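Local coordinates for N-(5'-phosphoribosyl)anthranilate isomerase (Pyrococcus furiosus, PDB 4AAJ), which catalyses the isomerisation of N-(5-phospho-beta-D-ribosyl)anthranilate to 1-(2-carboxyphenylamino)-1-deoxy-D-ribulose 5-phosphate, the third step from chorismate to tryptophan, at residues R54-L58 with E59-E63; S100-L103 with P104-D108; L169-K173 with I174-V178; K214-E217 with E218-R222. One frame throughout, in Å; residues are numbered along the deposited sequence.

Contact 1. Residues R54-L58 with E59-E63; sequences RRIPL and EKARE. With SO4 (sulfate ion), chain D.
Ile56 and Pro57, at the end of the loop that follows strand 43-47 of the TIM barrel, meet Lys60 and Ala61 in the first turn of helix 58-67. Pro57 is the N-cap, and its O takes a straight bond from Ala61 N, 3.1 Å, in the carbonyl plane, plus a weak one from Lys60 N; Leu58 O continues the pattern with Arg62 N at 2.8 Å. Lys60 can be followed outward. Its CB lies 3.6 Å from Pro57 O and 4.0 Å from Ile56 CD1, and CG stays beside the same methyl. With CG anti to the backbone N (chi1 -173°), the chain then bends at chi2 and chi3, and CD and CE run toward the sulfate, CE 3.8 Å from its O1. NZ forms a salt bridge with Glu63 OE1, met on its syn side, and also donates to sulfate O1 at 2.7 Å. That ion, probably from the crystallisation liquor, is held as well by the backbone N of Leu31 and Glu32. Shortened to an alanine, Lys60 would probably leave Glu63 OE1 and the sulfate without their ammonium partner and take CG from beside Ile56 CD1. The same CD1 also lies against Ala61, 3.5 Å from its N. Arg62 lays a guanidinium face over Leu58 O, its NH2 forms a salt bridge with Glu59 OE1 at 3.0 Å on the anti side, and its NH1 binds Arg90 O. The first helical turn thus joins an apolar inner side to an outer side of paired charges, where the lysine ammonium is shared between a carboxylate and an anion.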
loop_
_atom_site.group_PDB
_atom_site.type_symbol
_atom_site.label_atom_id
_atom_site.label_comp_id
_atom_site.label_asym_id
_atom_site.label_seq_id
_atom_site.Cartn_x
_atom_site.Cartn_y
_atom_site.Cartn_z
ATOM N N ARG A 54 -5.415 10.196 -8.168
ATOM C CA ARG A 54 -6.085 8.895 -8.186
ATOM C C ARG A 54 -7.379 8.863 -7.394
ATOM O O ARG A 54 -8.045 7.823 -7.370
ATOM C CB ARG A 54 -5.156 7.786 -7.667
ATOM C CG ARG A 54 -3.833 7.616 -8.404
ATOM C CD ARG A 54 -3.975 7.595 -9.914
ATOM N NE ARG A 54 -4.660 6.395 -10.396
ATOM C CZ ARG A 54 -4.931 6.150 -11.674
ATOM N NH1 ARG A 54 -4.576 7.026 -12.609
ATOM N NH2 ARG A 54 -5.554 5.028 -12.018
ATOM N N ARG A 55 -7.737 9.969 -6.734
ATOM C CA ARG A 55 -8.944 10.021 -5.899
ATOM C C ARG A 55 -10.198 9.667 -6.693
ATOM O O ARG A 55 -10.331 10.047 -7.869
ATOM C CB ARG A 55 -9.150 11.385 -5.234
ATOM C CG ARG A 55 -9.543 12.495 -6.206
ATOM C CD ARG A 55 -9.694 13.830 -5.495
ATOM N NE ARG A 55 -10.651 13.769 -4.395
ATOM C CZ ARG A 55 -10.527 14.465 -3.267
ATOM N NH1 ARG A 55 -9.475 15.266 -3.101
ATOM N NH2 ARG A 55 -11.442 14.360 -2.313
ATOM N N ILE A 56 -11.069 8.909 -6.045
ATOM C CA ILE A 56 -12.396 8.565 -6.589
ATOM C C ILE A 56 -13.515 8.836 -5.576
ATOM O O ILE A 56 -13.290 8.867 -4.354
ATOM C CB ILE A 56 -12.445 7.108 -7.121
ATOM C CG1 ILE A 56 -12.322 6.091 -5.962
ATOM C CG2 ILE A 56 -11.391 6.875 -8.197
ATOM C CD1 ILE A 56 -12.482 4.645 -6.400
ATOM N N PRO A 57 -14.757 9.066 -6.068
ATOM C CA PRO A 57 -15.900 9.249 -5.200
ATOM C C PRO A 57 -16.226 7.951 -4.445
ATOM O O PRO A 57 -15.821 6.872 -4.895
ATOM C CB PRO A 57 -17.049 9.592 -6.176
ATOM C CG PRO A 57 -16.407 9.904 -7.479
ATOM C CD PRO A 57 -15.086 9.207 -7.501
ATOM N N LEU A 58 -16.945 8.056 -3.334
ATOM C CA LEU A 58 -17.274 6.890 -2.503
ATOM C C LEU A 58 -18.111 5.848 -3.260
ATOM O O LEU A 58 -17.949 4.638 -3.043
ATOM C CB LEU A 58 -17.951 7.302 -1.203
ATOM C CG LEU A 58 -17.084 8.145 -0.244
ATOM C CD1 LEU A 58 -17.864 8.544 0.996
ATOM C CD2 LEU A 58 -15.777 7.454 0.125
ATOM N N GLU A 59 -18.979 6.304 -4.165
ATOM C CA GLU A 59 -19.765 5.351 -4.983
ATOM C C GLU A 59 -18.866 4.476 -5.864
ATOM O O GLU A 59 -19.093 3.266 -5.976
ATOM C CB GLU A 59 -20.813 6.093 -5.843
ATOM C CG GLU A 59 -21.422 5.248 -6.971
ATOM C CD GLU A 59 -22.141 3.997 -6.484
ATOM O OE1 GLU A 59 -22.757 4.029 -5.398
ATOM O OE2 GLU A 59 -22.103 2.974 -7.212
ATOM N N LYS A 60 -17.840 5.065 -6.471
ATOM C CA LYS A 60 -16.926 4.313 -7.317
ATOM C C LYS A 60 -16.089 3.336 -6.470
ATOM O O LYS A 60 -15.879 2.187 -6.866
ATOM C CB LYS A 60 -16.045 5.243 -8.141
ATOM C CG LYS A 60 -15.161 4.556 -9.178
ATOM C CD LYS A 60 -15.921 3.613 -10.111
ATOM C CE LYS A 60 -16.665 4.358 -11.209
ATOM N NZ LYS A 60 -17.301 3.406 -12.169
ATOM N N ALA A 61 -15.647 3.798 -5.295
ATOM C CA ALA A 61 -14.952 2.914 -4.340
ATOM C C ALA A 61 -15.839 1.719 -3.962
ATOM O O ALA A 61 -15.390 0.577 -4.000
ATOM C CB ALA A 61 -14.530 3.692 -3.091
ATOM N N ARG A 62 -17.096 1.995 -3.610
ATOM C CA ARG A 62 -18.092 0.968 -3.277
ATOM C C ARG A 62 -18.218 -0.075 -4.383
ATOM O O ARG A 62 -18.214 -1.293 -4.101
ATOM C CB ARG A 62 -19.440 1.645 -3.062
ATOM C CG ARG A 62 -20.354 1.033 -2.021
ATOM C CD ARG A 62 -21.117 2.137 -1.285
ATOM N NE ARG A 62 -21.727 3.145 -2.165
ATOM C CZ ARG A 62 -21.930 4.427 -1.843
ATOM N NH1 ARG A 62 -21.561 4.905 -0.660
ATOM N NH2 ARG A 62 -22.498 5.249 -2.720
ATOM N N GLU A 63 -18.328 0.390 -5.628
ATOM C CA GLU A 63 -18.415 -0.503 -6.799
ATOM C C GLU A 63 -17.196 -1.398 -6.967
ATOM O O GLU A 63 -17.320 -2.581 -7.297
ATOM C CB GLU A 63 -18.569 0.301 -8.075
ATOM C CG GLU A 63 -19.894 1.015 -8.191
ATOM C CD GLU A 63 -19.970 1.917 -9.404
ATOM O OE1 GLU A 63 -19.109 1.816 -10.309
ATOM O OE2 GLU A 63 -20.913 2.727 -9.453
HETATM S S SO4 D . -15.875 1.451 -15.220
HETATM O O1 SO4 D . -16.074 1.568 -13.755
HETATM O O2 SO4 D . -17.088 0.840 -15.803
HETATM O O3 SO4 D . -14.721 0.600 -15.563
HETATM O O4 SO4 D . -15.661 2.810 -15.771
#

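Contact 2. Residues S100-L103 with P104-D108; sequences SNAL and PQTID
Leu103 and Thr106 meet across the N-terminus of helix 104-114, one of the outer helices of the TIM barrel, where Leu103 is the N-cap and its O receives Ile107 N in a nearly straight bond of 3.1 Å (167°) and Thr106 N in a weak one. Pro104 takes the first helical position, where its missing N-H costs no helix bond, and its ring CD packs 3.5 Å from Leu103 CB. From the next residue, Gln105 folds back at chi2 (79°), which brings the amide oxygen OE1 to 3.6 Å from Leu103 CB. On the barrel side Ile107 sends CD1 to within 4.1 Å of Ala102 O; the same side chain also packs on Val118 and Lys120 of strand 117-123, tying the start of the helix to the barrel wall. Thr106 places its CG2 methyl 4.2 Å from Ala102 CB. Ahead of the cap, Ser100 forms an ST turn, its OG accepting from Ala102 N at 3.2 Å while also hydrogen-bonded to Met78 O. The Thr106 hydroxyl reaches the cap through solvent: a water lies 2.7 Å from OG1 and accepts from Leu103 N at 3.1 Å.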
loop_
_atom_site.group_PDB
_atom_site.type_symbol
_atom_site.label_atom_id
_atom_site.label_comp_id
_atom_site.label_asym_id
_atom_site.label_seq_id
_atom_site.Cartn_x
_atom_site.Cartn_y
_atom_site.Cartn_z
ATOM N N SER A 100 -1.194 8.726 7.084
ATOM C CA SER A 100 -1.375 9.949 7.878
ATOM C C SER A 100 -0.882 9.735 9.291
ATOM O O SER A 100 -0.467 8.636 9.617
ATOM C CB SER A 100 -2.849 10.341 7.965
ATOM O OG SER A 100 -3.562 9.411 8.768
ATOM N N ASN A 101 -0.988 10.789 10.106
ATOM C CA ASN A 101 -0.633 10.759 11.533
ATOM C C ASN A 101 -1.800 10.392 12.452
ATOM O O ASN A 101 -1.808 10.775 13.633
ATOM C CB ASN A 101 -0.029 12.105 11.971
ATOM C CG ASN A 101 1.267 12.430 11.247
ATOM O OD1 ASN A 101 2.011 11.533 10.833
ATOM N ND2 ASN A 101 1.543 13.721 11.085
ATOM N N ALA A 102 -2.782 9.662 11.912
ATOM C CA ALA A 102 -3.859 9.083 12.721
ATOM C C ALA A 102 -3.233 8.315 13.880
ATOM O O ALA A 102 -2.330 7.509 13.687
ATOM C CB ALA A 102 -4.732 8.157 11.880
ATOM N N LEU A 103 -3.719 8.582 15.085
ATOM C CA LEU A 103 -3.105 8.046 16.301
ATOM C C LEU A 103 -3.223 6.518 16.402
ATOM O O LEU A 103 -4.155 5.929 15.847
ATOM C CB LEU A 103 -3.731 8.719 17.529
ATOM C CG LEU A 103 -3.471 10.222 17.724
ATOM C CD1 LEU A 103 -4.375 10.773 18.814
ATOM C CD2 LEU A 103 -2.014 10.510 18.058
ATOM N N PRO A 104 -2.272 5.867 17.102
ATOM C CA PRO A 104 -2.419 4.443 17.401
ATOM C C PRO A 104 -3.823 4.112 17.928
ATOM O O PRO A 104 -4.404 3.094 17.539
ATOM C CB PRO A 104 -1.381 4.215 18.499
ATOM C CG PRO A 104 -0.313 5.212 18.199
ATOM C CD PRO A 104 -1.031 6.421 17.683
ATOM N N GLN A 105 -4.372 4.985 18.778
ATOM C CA GLN A 105 -5.692 4.757 19.383
ATOM C C GLN A 105 -6.808 4.690 18.345
ATOM O O GLN A 105 -7.752 3.917 18.484
ATOM C CB GLN A 105 -6.016 5.831 20.430
ATOM C CG GLN A 105 -5.197 5.734 21.706
ATOM C CD GLN A 105 -3.788 6.299 21.589
ATOM O OE1 GLN A 105 -3.362 6.766 20.523
ATOM N NE2 GLN A 105 -3.054 6.262 22.695
ATOM N N THR A 106 -6.689 5.514 17.309
ATOM C CA THR A 106 -7.634 5.530 16.205
ATOM C C THR A 106 -7.539 4.227 15.416
ATOM O O THR A 106 -8.549 3.588 15.116
ATOM C CB THR A 106 -7.343 6.730 15.280
ATOM O OG1 THR A 106 -7.735 7.943 15.940
ATOM C CG2 THR A 106 -8.092 6.604 13.964
ATOM N N ILE A 107 -6.313 3.830 15.090
ATOM C CA ILE A 107 -6.095 2.596 14.353
ATOM C C ILE A 107 -6.637 1.396 15.137
ATOM O O ILE A 107 -7.324 0.534 14.580
ATOM C CB ILE A 107 -4.604 2.426 13.986
ATOM C CG1 ILE A 107 -4.254 3.367 12.821
ATOM C CG2 ILE A 107 -4.285 0.968 13.685
ATOM C CD1 ILE A 107 -2.771 3.548 12.579
ATOM N N ASP A 108 -6.351 1.358 16.435
ATOM C CA ASP A 108 -6.794 0.247 17.263
ATOM C C ASP A 108 -8.316 0.162 17.345
ATOM O O ASP A 108 -8.881 -0.933 17.255
ATOM C CB ASP A 108 -6.178 0.323 18.662
ATOM C CG ASP A 108 -6.200 -1.016 19.376
ATOM O OD1 ASP A 108 -5.938 -2.056 18.724
ATOM O OD2 ASP A 108 -6.488 -1.031 20.590
HETATM O O HOH W 1 -6.491 10.012 14.743
#

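Contact 3. Residues L169-K173 with I174-V178; sequences LVARK and IPVIV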
loop_
_atom_site.group_PDB
_atom_site.type_symbol
_atom_site.label_atom_id
_atom_site.label_comp_id
_atom_site.label_asym_id
_atom_site.label_seq_id
_atom_site.Cartn_x
_atom_site.Cartn_y
_atom_site.Cartn_z
ATOM N N LEU A 169 16.795 -3.153 6.271
ATOM C CA LEU A 169 16.954 -3.494 7.683
ATOM C C LEU A 169 15.640 -3.525 8.461
ATOM O O LEU A 169 15.489 -4.303 9.410
ATOM C CB LEU A 169 17.935 -2.530 8.339
ATOM C CG LEU A 169 19.346 -2.517 7.736
ATOM C CD1 LEU A 169 20.079 -1.265 8.177
ATOM C CD2 LEU A 169 20.135 -3.775 8.090
ATOM N N VAL A 170 14.688 -2.683 8.059
ATOM C CA VAL A 170 13.343 -2.766 8.624
ATOM C C VAL A 170 12.705 -4.076 8.157
ATOM O O VAL A 170 12.109 -4.793 8.959
ATOM C CB VAL A 170 12.450 -1.553 8.252
ATOM C CG1 VAL A 170 11.085 -1.664 8.922
ATOM C CG2 VAL A 170 13.105 -0.242 8.661
ATOM N N ALA A 171 12.869 -4.389 6.876
ATOM C CA ALA A 171 12.277 -5.594 6.277
ATOM C C ALA A 171 12.796 -6.888 6.924
ATOM O O ALA A 171 12.075 -7.884 7.000
ATOM C CB ALA A 171 12.493 -5.609 4.774
ATOM N N ARG A 172 14.042 -6.851 7.394
ATOM C CA ARG A 172 14.643 -7.981 8.107
ATOM C C ARG A 172 13.998 -8.237 9.468
ATOM O O ARG A 172 13.893 -9.389 9.904
ATOM C CB ARG A 172 16.154 -7.792 8.252
ATOM C CG ARG A 172 16.938 -8.143 6.996
ATOM C CD ARG A 172 18.435 -8.051 7.246
ATOM N NE ARG A 172 18.911 -9.128 8.117
ATOM C CZ ARG A 172 20.008 -9.066 8.865
ATOM N NH1 ARG A 172 20.763 -7.971 8.866
ATOM N NH2 ARG A 172 20.351 -10.101 9.622
ATOM N N LYS A 173 13.552 -7.169 10.123
ATOM C CA LYS A 173 12.942 -7.263 11.447
ATOM C C LYS A 173 11.443 -7.560 11.404
ATOM O O LYS A 173 10.931 -8.289 12.253
ATOM C CB LYS A 173 13.198 -5.983 12.254
ATOM C CG LYS A 173 14.616 -5.837 12.793
ATOM C CD LYS A 173 14.709 -6.273 14.248
ATOM C CE LYS A 173 16.123 -6.105 14.788
ATOM N NZ LYS A 173 16.266 -6.684 16.156
ATOM N N ILE A 174 10.735 -6.983 10.430
ATOM C CA ILE A 174 9.269 -7.088 10.379
ATOM C C ILE A 174 8.768 -7.271 8.936
ATOM O O ILE A 174 9.443 -6.851 8.002
ATOM C CB ILE A 174 8.582 -5.860 11.026
ATOM C CG1 ILE A 174 8.991 -4.574 10.314
ATOM C CG2 ILE A 174 8.916 -5.759 12.511
ATOM C CD1 ILE A 174 8.061 -3.417 10.561
ATOM N N PRO A 175 7.585 -7.901 8.749
ATOM C CA PRO A 175 7.052 -7.966 7.387
ATOM C C PRO A 175 6.737 -6.559 6.904
ATOM O O PRO A 175 6.113 -5.806 7.628
ATOM C CB PRO A 175 5.732 -8.739 7.553
ATOM C CG PRO A 175 5.858 -9.444 8.866
ATOM C CD PRO A 175 6.649 -8.498 9.721
ATOM N N VAL A 176 7.213 -6.209 5.718
ATOM C CA VAL A 176 6.884 -4.913 5.109
ATOM C C VAL A 176 6.523 -5.046 3.639
ATOM O O VAL A 176 6.994 -5.949 2.944
ATOM C CB VAL A 176 8.022 -3.860 5.224
ATOM C CG1 VAL A 176 8.437 -3.628 6.669
ATOM C CG2 VAL A 176 9.219 -4.246 4.381
ATOM N N ILE A 177 5.696 -4.116 3.167
ATOM C CA ILE A 177 5.472 -3.919 1.742
ATOM C C ILE A 177 6.235 -2.658 1.395
ATOM O O ILE A 177 6.128 -1.673 2.110
ATOM C CB ILE A 177 3.959 -3.702 1.441
ATOM C CG1 ILE A 177 3.115 -4.833 2.037
ATOM C CG2 ILE A 177 3.703 -3.518 -0.045
ATOM C CD1 ILE A 177 3.404 -6.204 1.485
ATOM N N VAL A 178 7.037 -2.696 0.338
ATOM C CA VAL A 178 7.829 -1.524 -0.028
ATOM C C VAL A 178 7.217 -0.853 -1.275
ATOM O O VAL A 178 6.717 -1.526 -2.167
ATOM C CB VAL A 178 9.321 -1.902 -0.173
ATOM C CG1 VAL A 178 9.549 -2.802 -1.389
ATOM C CG2 VAL A 178 10.209 -0.661 -0.213
HETATM O O HOH W 2 9.669 -7.842 5.067
#
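The turn from helix 165-173 into strand 176-179 is a helix-to-strand link of the TIM barrel, and here Val170 and Ala171 on the helix face Ile174 and Val176 beyond it. Ile174 N donates to Val170 O at 3.0 Å, nearly along the C=O axis, and Lys173 N makes a weak bond to the same oxygen. The side chains of Ile174 and Val170 run alongside each other. The chi1 of Ile174 (59°) sets CG1 between its own backbone N and carbonyl carbon, which brings that atom to 3.8 Å from Val170 CG1, with CD1 alongside. Val170 CG1 touches Val176 CG1 as well, so one methyl joins the turn to the strand. The Ile174 side chain continues onto Ile142 of helix 131-144 and Val150 of strand 149-153. Cut back to a glycine here, Ile174 is likely to strip Val170 CG1 of its CG1 and CD1 neighbours and open a gap toward Ile142 and Val150. A water spans the turn, donating to Ala171 O and accepting from Val176 N at 3.0 Å. Beside it, Ala171 CB rests on Val176 CG2, methyl to methyl at 3.6 Å.

Contact 4. Residues K214-E217 with E218-R222; sequences KLVE and EFVRR
Glu218 and Arg221 bond back to Lys214 and Glu217 one turn earlier in helix 213-225, the last helix of the TIM barrel. Glu218 begins with N bonded to Lys214 O at 3.1 Å; its chain runs extended, passing Leu215 obliquely with OE1 4.1 Å from CD2. Phe219 N bonds Leu215 O at 2.8 Å. Its chi1 of -175° swings the ring away from the backbone N and toward the barrel, among Val23, Val199 and Val201. Val220, also on the barrel side and against Val23, bonds Val216 O through N at 3.0 Å; its CG2 comes 3.2 Å from that oxygen, and 4.4 Å from Val216 CG1. Arg221 is gripped twice by Glu217: its N by the backbone O, its NH1 by the carboxylate in a salt bridge. There the two flat groups are 29° apart, and Arg221 NH1 donates to Glu217 OE2 on its syn side at 2.8 Å, close to the guanidinium plane, with OE1 also near the same nitrogen. Arg222 ends the walk, its NH1 donating to Ala184 O and its NH2 paired with Glu218 OE2 at 2.8 Å by charge alone, the oxygen lying well out of the guanidinium plane.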
loop_
_atom_site.group_PDB
_atom_site.type_symbol
_atom_site.label_atom_id
_atom_site.label_comp_id
_atom_site.label_asym_id
_atom_site.label_seq_id
_atom_site.Cartn_x
_atom_site.Cartn_y
_atom_site.Cartn_z
ATOM N N LYS A 214 -0.301 -5.023 -19.990
ATOM C CA LYS A 214 1.002 -5.620 -20.278
ATOM C C LYS A 214 2.059 -5.227 -19.245
ATOM O O LYS A 214 2.901 -6.048 -18.881
ATOM C CB LYS A 214 1.460 -5.301 -21.706
ATOM C CG LYS A 214 0.730 -6.120 -22.763
ATOM C CD LYS A 214 0.895 -5.533 -24.158
ATOM C CE LYS A 214 0.071 -6.310 -25.173
ATOM N NZ LYS A 214 -0.071 -5.571 -26.457
ATOM N N LEU A 215 2.005 -3.985 -18.770
ATOM C CA LEU A 215 2.896 -3.544 -17.688
ATOM C C LEU A 215 2.562 -4.247 -16.368
ATOM O O LEU A 215 3.464 -4.728 -15.678
ATOM C CB LEU A 215 2.889 -2.017 -17.529
ATOM C CG LEU A 215 3.464 -1.147 -18.662
ATOM C CD1 LEU A 215 3.443 0.324 -18.270
ATOM C CD2 LEU A 215 4.871 -1.562 -19.075
ATOM N N VAL A 216 1.269 -4.322 -16.043
ATOM C CA VAL A 216 0.782 -5.050 -14.861
ATOM C C VAL A 216 1.280 -6.498 -14.863
ATOM O O VAL A 216 1.909 -6.942 -13.898
ATOM C CB VAL A 216 -0.767 -5.003 -14.749
ATOM C CG1 VAL A 216 -1.283 -5.986 -13.700
ATOM C CG2 VAL A 216 -1.242 -3.594 -14.428
ATOM N N GLU A 217 1.017 -7.217 -15.955
ATOM C CA GLU A 217 1.413 -8.623 -16.084
ATOM C C GLU A 217 2.928 -8.813 -15.959
ATOM O O GLU A 217 3.387 -9.731 -15.278
ATOM C CB GLU A 217 0.892 -9.201 -17.411
ATOM C CG GLU A 217 1.122 -10.695 -17.609
ATOM C CD GLU A 217 2.515 -11.023 -18.125
ATOM O OE1 GLU A 217 3.056 -10.249 -18.951
ATOM O OE2 GLU A 217 3.073 -12.061 -17.706
ATOM N N GLU A 218 3.690 -7.939 -16.615
ATOM C CA GLU A 218 5.152 -7.969 -16.576
ATOM C C GLU A 218 5.693 -7.685 -15.174
ATOM O O GLU A 218 6.547 -8.423 -14.672
ATOM C CB GLU A 218 5.723 -6.956 -17.569
ATOM C CG GLU A 218 7.221 -7.065 -17.802
ATOM C CD GLU A 218 7.784 -5.868 -18.548
ATOM O OE1 GLU A 218 6.991 -5.040 -19.049
ATOM O OE2 GLU A 218 9.026 -5.753 -18.631
ATOM N N PHE A 219 5.193 -6.617 -14.550
ATOM C CA PHE A 219 5.621 -6.257 -13.201
ATOM C C PHE A 219 5.395 -7.400 -12.219
ATOM O O PHE A 219 6.301 -7.770 -11.473
ATOM C CB PHE A 219 4.897 -5.000 -12.702
ATOM C CG PHE A 219 5.391 -4.509 -11.363
ATOM C CD1 PHE A 219 4.918 -5.071 -10.178
ATOM C CD2 PHE A 219 6.334 -3.491 -11.290
ATOM C CE1 PHE A 219 5.378 -4.627 -8.946
ATOM C CE2 PHE A 219 6.793 -3.043 -10.059
ATOM C CZ PHE A 219 6.311 -3.609 -8.889
ATOM N N VAL A 220 4.183 -7.946 -12.218
ATOM C CA VAL A 220 3.824 -9.011 -11.287
ATOM C C VAL A 220 4.705 -10.237 -11.532
ATOM O O VAL A 220 5.291 -10.776 -10.592
ATOM C CB VAL A 220 2.318 -9.365 -11.358
ATOM C CG1 VAL A 220 1.985 -10.539 -10.449
ATOM C CG2 VAL A 220 1.465 -8.163 -10.975
ATOM N N ARG A 221 4.820 -10.643 -12.799
ATOM C CA ARG A 221 5.619 -11.813 -13.178
ATOM C C ARG A 221 7.066 -11.693 -12.699
ATOM O O ARG A 221 7.582 -12.602 -12.045
ATOM C CB ARG A 221 5.569 -12.036 -14.696
ATOM C CG ARG A 221 6.103 -13.386 -15.158
ATOM C CD ARG A 221 6.162 -13.491 -16.681
ATOM N NE ARG A 221 7.178 -12.610 -17.264
ATOM C CZ ARG A 221 6.924 -11.589 -18.080
ATOM N NH1 ARG A 221 5.679 -11.310 -18.441
ATOM N NH2 ARG A 221 7.922 -10.847 -18.547
ATOM N N ARG A 222 7.701 -10.565 -13.021
ATOM C CA ARG A 222 9.086 -10.299 -12.629
ATOM C C ARG A 222 9.265 -10.283 -11.111
ATOM O O ARG A 222 10.239 -10.839 -10.587
ATOM C CB ARG A 222 9.580 -8.975 -13.225
ATOM C CG ARG A 222 9.795 -8.998 -14.728
ATOM C CD ARG A 222 10.524 -7.749 -15.191
ATOM N NE ARG A 222 10.671 -7.711 -16.645
ATOM C CZ ARG A 222 11.529 -6.931 -17.298
ATOM N NH1 ARG A 222 12.336 -6.109 -16.637
ATOM N NH2 ARG A 222 11.582 -6.973 -18.624
#

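How the contacts relate
Along the chain the contacts follow in series, 1 to 4, spaced round one eight-stranded parallel barrel. Contacts 1 and 2 lie at the starts of helices 58-67 and 104-114, contact 3 where helix 165-173 passes into strand 176-179, and contact 4 within the closing helix 213-225. None touches another. Contacts 3 and 4 come nearest, about 7 Å between nearest atoms, whereas the centres of contacts 2 and 4 are 34 Å apart, on opposite sides of the chain's centre; contacts 1 and 3 likewise face each other across it, their centres 30 Å apart. They involve four of the helices that surround the barrel of this monomeric enzyme, each secured locally against its own neighbouring strands.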